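Local coordinates for protein UDP-N-acetylenolpyruvoylglucosamine reductase (Listeria monocytogenes, PDB 3TX1) that reduces UDP-N-acetylglucosamine enolpyruvate to UDP-N-acetylmuramate with NADPH and a bound FAD, a step in building the peptidoglycan cell wall, at residues I267-Q272 with V282-A287. Residues are numbered along the deposited sequence; the frame is centred on the assembly and turned at random.
Sequences IIGGAQ and VNIGGA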
ATOM      1  N   ILE A 267     -13.473 -14.948  14.682  1.00 24.26           N
ATOM      2  CA  ILE A 267     -13.588 -13.529  15.015  1.00 23.46           C
ATOM      3  C   ILE A 267     -12.900 -13.218  16.316  1.00 24.04           C
ATOM      4  O   ILE A 267     -13.006 -13.986  17.265  1.00 25.66           O
ATOM      5  CB  ILE A 267     -15.069 -13.124  15.174  1.00 24.60           C
ATOM      6  CG1 ILE A 267     -15.778 -13.217  13.837  1.00 24.49           C
ATOM      7  CG2 ILE A 267     -15.238 -11.700  15.722  1.00 24.71           C
ATOM      8  CD1 ILE A 267     -17.264 -13.095  13.971  1.00 26.69           C
ATOM      9  N   ILE A 268     -12.159 -12.114  16.336  1.00 23.49           N
ATOM     10  CA  ILE A 268     -11.599 -11.563  17.546  1.00 24.37           C
ATOM     11  C   ILE A 268     -11.945 -10.081  17.497  1.00 25.98           C
ATOM     12  O   ILE A 268     -11.547  -9.411  16.533  1.00 24.37           O
ATOM     13  CB  ILE A 268     -10.095 -11.688  17.604  1.00 23.46           C
ATOM     14  CG1 ILE A 268      -9.700 -13.168  17.541  1.00 22.56           C
ATOM     15  CG2 ILE A 268      -9.592 -10.970  18.867  1.00 24.79           C
ATOM     16  CD1 ILE A 268      -8.290 -13.428  18.044  1.00 23.10           C
ATOM     17  N   GLY A 269     -12.694  -9.582  18.502  1.00 27.81           N
ATOM     18  CA  GLY A 269     -13.163  -8.195  18.501  1.00 29.09           C
ATOM     19  C   GLY A 269     -13.958  -7.891  17.249  1.00 29.22           C
ATOM     20  O   GLY A 269     -14.951  -8.531  16.978  1.00 30.50           O
ATOM     21  N   GLY A 270     -13.524  -6.921  16.456  1.00 29.77           N
ATOM     22  CA  GLY A 270     -14.224  -6.612  15.199  1.00 29.60           C
ATOM     23  C   GLY A 270     -13.515  -7.145  13.949  1.00 28.29           C
ATOM     24  O   GLY A 270     -13.803  -6.720  12.829  1.00 27.82           O
ATOM     25  N   ALA A 271     -12.598  -8.086  14.143  1.00 26.77           N
ATOM     26  CA  ALA A 271     -11.820  -8.637  13.062  1.00 25.06           C
ATOM     27  C   ALA A 271     -12.257 -10.068  12.779  1.00 25.47           C
ATOM     28  O   ALA A 271     -12.580 -10.823  13.694  1.00 26.86           O
ATOM     29  CB  ALA A 271     -10.346  -8.586  13.418  1.00 23.70           C
ATOM     30  N   GLN A 272     -12.259 -10.454  11.507  1.00 25.33           N
ATOM     31  CA  GLN A 272     -12.675 -11.807  11.129  1.00 24.52           C
ATOM     32  C   GLN A 272     -11.860 -12.396  10.001  1.00 22.39           C
ATOM     33  O   GLN A 272     -11.521 -11.701   9.061  1.00 23.75           O
ATOM     34  CB  GLN A 272     -14.140 -11.806  10.722  1.00 25.46           C
ATOM     35  CG  GLN A 272     -14.692 -13.203  10.456  1.00 25.61           C
ATOM     36  CD  GLN A 272     -16.121 -13.174   9.979  1.00 27.29           C
ATOM     37  OE1 GLN A 272     -16.503 -12.287   9.209  1.00 28.82           O
ATOM     38  NE2 GLN A 272     -16.919 -14.158  10.398  1.00 28.59           N
ATOM     39  N   VAL A 282     -11.058  -9.454   7.466  1.00 21.50           N
ATOM     40  CA  VAL A 282     -11.952  -8.326   7.248  1.00 23.09           C
ATOM     41  C   VAL A 282     -12.368  -7.624   8.547  1.00 24.02           C
ATOM     42  O   VAL A 282     -12.336  -8.198   9.615  1.00 24.55           O
ATOM     43  CB  VAL A 282     -13.240  -8.754   6.515  1.00 23.38           C
ATOM     44  CG1 VAL A 282     -12.896  -9.354   5.184  1.00 23.27           C
ATOM     45  CG2 VAL A 282     -14.010  -9.758   7.360  1.00 23.34           C
ATOM     46  N   ASN A 283     -12.865  -6.406   8.406  1.00 25.55           N
ATOM     47  CA  ASN A 283     -13.263  -5.554   9.500  1.00 26.09           C
ATOM     48  C   ASN A 283     -14.754  -5.519   9.500  1.00 27.44           C
ATOM     49  O   ASN A 283     -15.352  -4.686   8.825  1.00 30.98           O
ATOM     50  CB  ASN A 283     -12.736  -4.149   9.218  1.00 26.68           C
ATOM     51  CG  ASN A 283     -12.993  -3.173  10.334  1.00 28.99           C
ATOM     52  OD1 ASN A 283     -13.729  -3.451  11.296  1.00 30.34           O
ATOM     53  ND2 ASN A 283     -12.361  -2.004  10.225  1.00 29.56           N
ATOM     54  N   ILE A 284     -15.365  -6.413  10.254  1.00 26.35           N
ATOM     55  CA  ILE A 284     -16.810  -6.457  10.334  1.00 26.93           C
ATOM     56  C   ILE A 284     -17.421  -5.322  11.151  1.00 29.05           C
ATOM     57  O   ILE A 284     -18.610  -5.374  11.458  1.00 31.34           O
ATOM     58  CB  ILE A 284     -17.312  -7.811  10.864  1.00 26.39           C
ATOM     59  CG1 ILE A 284     -16.841  -8.049  12.292  1.00 26.01           C
ATOM     60  CG2 ILE A 284     -16.851  -8.920   9.941  1.00 25.04           C
ATOM     61  CD1 ILE A 284     -17.492  -9.243  12.958  1.00 26.74           C
ATOM     62  N   GLY A 285     -16.621  -4.321  11.528  1.00 28.97           N
ATOM     63  CA  GLY A 285     -17.138  -3.119  12.199  1.00 30.30           C
ATOM     64  C   GLY A 285     -16.436  -2.775  13.488  1.00 31.31           C
ATOM     65  O   GLY A 285     -16.532  -3.498  14.490  1.00 31.87           O
ATOM     66  N   GLY A 286     -15.698  -1.685  13.491  1.00 32.13           N
ATOM     67  CA  GLY A 286     -15.030  -1.275  14.732  1.00 33.68           C
ATOM     68  C   GLY A 286     -13.820  -2.107  15.130  1.00 32.65           C
ATOM     69  O   GLY A 286     -13.374  -2.089  16.297  1.00 32.80           O
ATOM     70  N   ALA A 287     -13.262  -2.834  14.168  1.00 31.07           N
ATOM     71  CA  ALA A 287     -12.038  -3.559  14.465  1.00 31.30           C
ATOM     72  C   ALA A 287     -10.907  -2.581  14.909  1.00 32.69           C
ATOM     73  O   ALA A 287     -10.916  -1.371  14.572  1.00 33.60           O
ATOM     74  CB  ALA A 287     -11.594  -4.384  13.264  1.00 28.88           C
TER
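Q272 and V282 form a hydrogen-bonded antiparallel pair: Q272 N donates to V282 O at 2.9 Å, and V282 N returns a bond to Q272 O at 2.8 Å. One step on, G270 O receives a weak, bent bond from I284 N (127° at the hydrogen), where the hairpin leaves regular pairing. I284 lies across this exit. Its CB stands 4.2 Å from G270 O, and CG1, set between backbone N and carbonyl carbon (chi1 63°), comes to 3.4 Å from that oxygen; CG2 lies 4.0 Å from Q272 CB and 3.5 Å from Q272 OE1, while CD1 ends 4.0 Å from I267 CD1. A branched apolar chain can thus touch all three residues. Q272 suits a partly exposed strand site: CB packs on V282 CG2, and the extended chain carries NE2 to G265 O. G269 and G270 are central in the type II' turn I268-A271; positive phi suits glycine at 269, while a CB on G270 would hit A287 N and G285 O. G285 N to N283 OD1 defines an Asx turn; A287 N reaches OD1 from the opposite face, and ND2 bonds T49 O. In the C-terminal domain, strand 271-273 lies between strands 267-268 and 281-283, with A271, N283 and A287 facing helix 289-307.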